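Local structure of Ice-binding protein (Flavobacteriaceae bacterium, 5UYT) at residues V306-T318 against D327-N341. The protein probably binds to the surface of ice crystals and restrains their growth, acting as an antifreeze protein built from two right-handed beta-helical domains. Sequence-based numbering, arbitrary orientation.
Sequences VLTPHTYLLNAAT and DAQGNENAVFVIKIN
Strands 311-314 and 336-340 stack as successive rungs of a right-handed beta-helix, and Tyr312 shows their parallel register: its N reaches Val337 O at 2.8 Å, and its O receives Lys339 N. The strand axes are 4.7 Å apart and their directions differ by 19°, as expected for neighbouring coils of a solenoid. Leu314 ends the pairing, its N hydrogen-bonded to Lys339 O and its O to Asn341 N. On the interior face Leu314 CD1 rests against Ile338 CG2 (3.7 Å) and Ile340 CG1, the three chains pointing the same way. The other face carries Thr311, whose CG2, anti to the backbone N, meets Lys339 CE at 3.8 Å. The lysine chain bends at chi3 (-74°), and NZ is hydrogen-bonded to Leu289 O and Thr291 OG1, joining this face to residues just after helix 270-288. At the corner Pro309 lies beside Phe336, its CA 4.2 Å from the ring centroid in an off-centre CH-pi contact, while its CG presses tightly on Ala334 CB (3.4 Å). Tyr312 OH accepts a hydrogen bond from Thr308 N at 2.9 Å (167°) and is also hydrogen-bonded to Asp47 of the N-terminal domain, linking the two beta-helices. At the far end Asn341 ND2 donates to Asn315 OD1 at 2.9 Å, within its own amide plane but from above the acceptor's carbonyl plane.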
loop_
_atom_site.group_PDB
_atom_site.type_symbol
_atom_site.label_atom_id
_atom_site.label_comp_id
_atom_site.label_asym_id
_atom_site.label_seq_id
_atom_site.Cartn_x
_atom_site.Cartn_y
_atom_site.Cartn_z
ATOM N N VAL A 306 3.405 -2.117 -1.619
ATOM C CA VAL A 306 2.195 -1.544 -2.200
ATOM C C VAL A 306 1.528 -0.703 -1.113
ATOM O O VAL A 306 1.347 -1.180 0.035
ATOM C CB VAL A 306 1.220 -2.656 -2.673
ATOM C CG1 VAL A 306 -0.041 -2.066 -3.308
ATOM C CG2 VAL A 306 1.915 -3.587 -3.660
ATOM N N LEU A 307 1.135 0.519 -1.490
ATOM C CA LEU A 307 0.441 1.446 -0.609
ATOM C C LEU A 307 -0.978 1.732 -1.139
ATOM O O LEU A 307 -1.289 1.448 -2.308
ATOM C CB LEU A 307 1.252 2.747 -0.467
ATOM C CG LEU A 307 2.689 2.578 0.093
ATOM C CD1 LEU A 307 3.383 3.956 0.202
ATOM C CD2 LEU A 307 2.702 1.846 1.446
ATOM N N THR A 308 -1.828 2.255 -0.245
ATOM C CA THR A 308 -3.234 2.569 -0.526
ATOM C C THR A 308 -3.503 4.033 -0.120
ATOM O O THR A 308 -2.616 4.692 0.467
ATOM C CB THR A 308 -4.168 1.584 0.221
ATOM O OG1 THR A 308 -3.757 1.461 1.592
ATOM C CG2 THR A 308 -4.149 0.214 -0.465
ATOM N N PRO A 309 -4.698 4.576 -0.459
ATOM C CA PRO A 309 -4.875 6.012 -0.261
ATOM C C PRO A 309 -4.897 6.405 1.230
ATOM O O PRO A 309 -5.828 6.032 1.968
ATOM C CB PRO A 309 -6.244 6.303 -0.919
ATOM C CG PRO A 309 -6.368 5.226 -1.943
ATOM C CD PRO A 309 -5.805 4.008 -1.251
ATOM N N HIS A 310 -3.842 7.121 1.645
ATOM C CA HIS A 310 -3.587 7.488 3.047
ATOM C C HIS A 310 -2.538 8.607 3.044
ATOM O O HIS A 310 -1.877 8.844 2.032
ATOM C CB HIS A 310 -2.945 6.325 3.834
ATOM C CG HIS A 310 -3.874 5.185 4.146
ATOM N ND1 HIS A 310 -3.803 3.980 3.479
ATOM C CD2 HIS A 310 -4.864 5.053 5.061
ATOM C CE1 HIS A 310 -4.709 3.149 3.970
ATOM N NE2 HIS A 310 -5.380 3.779 4.922
ATOM N N THR A 311 -2.340 9.199 4.218
ATOM C CA THR A 311 -1.156 9.966 4.500
ATOM C C THR A 311 -0.169 9.048 5.245
ATOM O O THR A 311 -0.473 8.575 6.348
ATOM C CB THR A 311 -1.497 11.159 5.387
ATOM O OG1 THR A 311 -2.435 12.015 4.713
ATOM C CG2 THR A 311 -0.219 11.959 5.701
ATOM N N TYR A 312 1.017 8.848 4.668
ATOM C CA TYR A 312 2.040 7.977 5.279
ATOM C C TYR A 312 3.139 8.825 5.861
ATOM O O TYR A 312 3.416 9.917 5.346
ATOM C CB TYR A 312 2.664 7.088 4.202
ATOM C CG TYR A 312 1.695 6.053 3.703
ATOM C CD1 TYR A 312 1.477 4.876 4.436
ATOM C CD2 TYR A 312 0.946 6.262 2.530
ATOM C CE1 TYR A 312 0.566 3.913 3.998
ATOM C CE2 TYR A 312 0.032 5.302 2.088
ATOM C CZ TYR A 312 -0.148 4.132 2.825
ATOM O OH TYR A 312 -1.056 3.155 2.440
ATOM N N LEU A 313 3.789 8.309 6.899
ATOM C CA LEU A 313 5.014 8.917 7.442
ATOM C C LEU A 313 6.181 7.925 7.324
ATOM O O LEU A 313 6.089 6.766 7.768
ATOM C CB LEU A 313 4.842 9.299 8.928
ATOM C CG LEU A 313 6.123 9.804 9.616
ATOM C CD1 LEU A 313 6.645 11.125 9.043
ATOM C CD2 LEU A 313 5.884 9.899 11.124
ATOM N N LEU A 314 7.260 8.376 6.698
ATOM C CA LEU A 314 8.547 7.695 6.808
ATOM C C LEU A 314 9.406 8.605 7.695
ATOM O O LEU A 314 9.812 9.678 7.245
ATOM C CB LEU A 314 9.166 7.520 5.414
ATOM C CG LEU A 314 8.438 6.476 4.545
ATOM C CD1 LEU A 314 8.460 6.942 3.103
ATOM C CD2 LEU A 314 9.124 5.115 4.653
ATOM N N ASN A 315 9.677 8.185 8.939
ATOM C CA ASN A 315 10.226 9.112 9.947
ATOM C C ASN A 315 11.778 9.211 9.979
ATOM O O ASN A 315 12.367 9.453 11.047
ATOM C CB ASN A 315 9.665 8.812 11.346
ATOM C CG ASN A 315 9.777 10.022 12.281
ATOM O OD1 ASN A 315 9.663 11.175 11.835
ATOM N ND2 ASN A 315 10.029 9.775 13.554
ATOM N N ALA A 316 12.414 9.034 8.814
ATOM C CA ALA A 316 13.886 9.061 8.682
ATOM C C ALA A 316 14.224 9.254 7.229
ATOM O O ALA A 316 13.338 9.184 6.373
ATOM C CB ALA A 316 14.505 7.728 9.171
ATOM N N ALA A 317 15.508 9.474 6.940
ATOM C CA ALA A 317 15.981 9.444 5.552
ATOM C C ALA A 317 15.460 8.170 4.888
ATOM O O ALA A 317 15.498 7.076 5.505
ATOM C CB ALA A 317 17.501 9.454 5.527
ATOM N N THR A 318 15.025 8.299 3.637
ATOM C CA THR A 318 14.331 7.213 2.965
ATOM C C THR A 318 15.104 6.837 1.713
ATOM O O THR A 318 15.591 7.724 0.992
ATOM C CB THR A 318 12.929 7.694 2.590
ATOM O OG1 THR A 318 12.169 7.879 3.800
ATOM C CG2 THR A 318 12.215 6.708 1.635
ATOM N N ASP A 327 -1.896 2.076 -5.007
ATOM C CA ASP A 327 -3.070 1.320 -5.429
ATOM C C ASP A 327 -4.280 2.117 -4.966
ATOM O O ASP A 327 -4.557 2.200 -3.754
ATOM C CB ASP A 327 -3.016 -0.057 -4.723
ATOM C CG ASP A 327 -4.242 -0.922 -4.956
ATOM O OD1 ASP A 327 -5.183 -0.509 -5.665
ATOM O OD2 ASP A 327 -4.259 -2.061 -4.376
ATOM N N ALA A 328 -5.015 2.693 -5.917
ATOM C CA ALA A 328 -6.207 3.481 -5.597
ATOM C C ALA A 328 -7.463 2.653 -5.349
ATOM O O ALA A 328 -8.495 3.213 -5.021
ATOM C CB ALA A 328 -6.464 4.540 -6.683
ATOM N N GLN A 329 -7.362 1.326 -5.517
ATOM C CA GLN A 329 -8.493 0.417 -5.279
ATOM C C GLN A 329 -9.770 0.810 -6.045
ATOM O O GLN A 329 -10.912 0.616 -5.560
ATOM C CB GLN A 329 -8.747 0.242 -3.767
ATOM C CG GLN A 329 -7.476 -0.116 -2.983
ATOM C CD GLN A 329 -7.710 -0.473 -1.497
ATOM O OE1 GLN A 329 -7.158 -1.458 -1.001
ATOM N NE2 GLN A 329 -8.466 0.336 -0.787
ATOM N N GLY A 330 -9.589 1.301 -7.264
ATOM C CA GLY A 330 -10.712 1.622 -8.153
ATOM C C GLY A 330 -11.219 3.060 -8.064
ATOM O O GLY A 330 -12.120 3.443 -8.807
ATOM N N ASN A 331 -10.664 3.843 -7.138
ATOM C CA ASN A 331 -11.124 5.234 -6.910
ATOM C C ASN A 331 -10.137 6.204 -7.553
ATOM O O ASN A 331 -9.097 6.511 -6.956
ATOM C CB ASN A 331 -11.234 5.529 -5.413
ATOM C CG ASN A 331 -11.588 6.994 -5.127
ATOM O OD1 ASN A 331 -11.939 7.763 -6.027
ATOM N ND2 ASN A 331 -11.493 7.379 -3.874
ATOM N N GLU A 332 -10.470 6.705 -8.745
ATOM C CA GLU A 332 -9.493 7.500 -9.526
ATOM C C GLU A 332 -9.150 8.816 -8.838
ATOM O O GLU A 332 -8.062 9.377 -9.053
ATOM C CB GLU A 332 -9.968 7.739 -10.957
ATOM C CG GLU A 332 -11.148 8.678 -11.083
ATOM C CD GLU A 332 -11.433 9.094 -12.527
ATOM O OE1 GLU A 332 -12.570 9.536 -12.770
ATOM O OE2 GLU A 332 -10.523 9.016 -13.398
ATOM N N ASN A 333 -10.061 9.274 -7.970
ATOM C CA ASN A 333 -9.836 10.516 -7.190
ATOM C C ASN A 333 -9.047 10.336 -5.901
ATOM O O ASN A 333 -8.806 11.318 -5.176
ATOM C CB ASN A 333 -11.152 11.245 -6.933
ATOM C CG ASN A 333 -11.912 11.529 -8.218
ATOM O OD1 ASN A 333 -13.057 11.140 -8.352
ATOM N ND2 ASN A 333 -11.259 12.158 -9.174
ATOM N N ALA A 334 -8.588 9.108 -5.642
ATOM C CA ALA A 334 -7.823 8.827 -4.425
ATOM C C ALA A 334 -6.517 9.640 -4.393
ATOM O O ALA A 334 -5.828 9.762 -5.400
ATOM C CB ALA A 334 -7.490 7.341 -4.346
ATOM N N VAL A 335 -6.152 10.126 -3.205
ATOM C CA VAL A 335 -4.941 10.935 -3.008
ATOM C C VAL A 335 -3.982 10.132 -2.096
ATOM O O VAL A 335 -4.419 9.447 -1.140
ATOM C CB VAL A 335 -5.293 12.257 -2.288
ATOM C CG1 VAL A 335 -4.035 12.996 -1.793
ATOM C CG2 VAL A 335 -6.123 13.155 -3.197
ATOM N N PHE A 336 -2.692 10.247 -2.387
ATOM C CA PHE A 336 -1.654 9.610 -1.595
ATOM C C PHE A 336 -0.706 10.700 -1.155
ATOM O O PHE A 336 -0.195 11.470 -2.000
ATOM C CB PHE A 336 -0.866 8.635 -2.465
ATOM C CG PHE A 336 -1.709 7.568 -3.104
ATOM C CD1 PHE A 336 -1.742 6.287 -2.548
ATOM C CD2 PHE A 336 -2.448 7.836 -4.268
ATOM C CE1 PHE A 336 -2.508 5.282 -3.155
ATOM C CE2 PHE A 336 -3.212 6.827 -4.869
ATOM C CZ PHE A 336 -3.241 5.565 -4.316
ATOM N N VAL A 337 -0.436 10.784 0.143
ATOM C CA VAL A 337 0.575 11.725 0.598
ATOM C C VAL A 337 1.659 10.949 1.335
ATOM O O VAL A 337 1.362 10.156 2.221
ATOM C CB VAL A 337 -0.022 12.831 1.497
ATOM C CG1 VAL A 337 1.101 13.645 2.164
ATOM C CG2 VAL A 337 -0.936 13.771 0.673
ATOM N N ILE A 338 2.917 11.173 0.959
ATOM C CA ILE A 338 4.058 10.451 1.588
ATOM C C ILE A 338 4.961 11.502 2.226
ATOM O O ILE A 338 5.597 12.286 1.521
ATOM C CB ILE A 338 4.820 9.596 0.537
ATOM C CG1 ILE A 338 3.828 8.535 -0.003
ATOM C CG2 ILE A 338 6.024 8.881 1.190
ATOM C CD1 ILE A 338 4.317 7.754 -1.201
ATOM N N LYS A 339 4.941 11.580 3.554
ATOM C CA LYS A 339 5.743 12.561 4.285
ATOM C C LYS A 339 7.053 11.862 4.661
ATOM O O LYS A 339 7.032 10.774 5.260
ATOM C CB LYS A 339 5.026 12.983 5.589
ATOM C CG LYS A 339 3.656 13.610 5.397
ATOM C CD LYS A 339 3.155 14.260 6.693
ATOM C CE LYS A 339 2.736 13.190 7.679
ATOM N NZ LYS A 339 2.244 13.824 8.936
ATOM N N ILE A 340 8.184 12.496 4.369
ATOM C CA ILE A 340 9.502 11.889 4.671
ATOM C C ILE A 340 10.258 12.858 5.582
ATOM O O ILE A 340 10.453 14.032 5.207
ATOM C CB ILE A 340 10.286 11.604 3.343
ATOM C CG1 ILE A 340 9.570 10.529 2.516
ATOM C CG2 ILE A 340 11.738 11.223 3.661
ATOM C CD1 ILE A 340 10.189 10.316 1.118
ATOM N N ASN A 341 10.635 12.401 6.787
ATOM C CA ASN A 341 11.353 13.243 7.732
ATOM C C ASN A 341 12.862 12.998 7.570
ATOM O O ASN A 341 13.522 12.339 8.414
ATOM C CB ASN A 341 10.835 12.975 9.157
ATOM C CG ASN A 341 11.469 13.880 10.191
ATOM O OD1 ASN A 341 12.021 14.933 9.858
ATOM N ND2 ASN A 341 11.388 13.479 11.462
#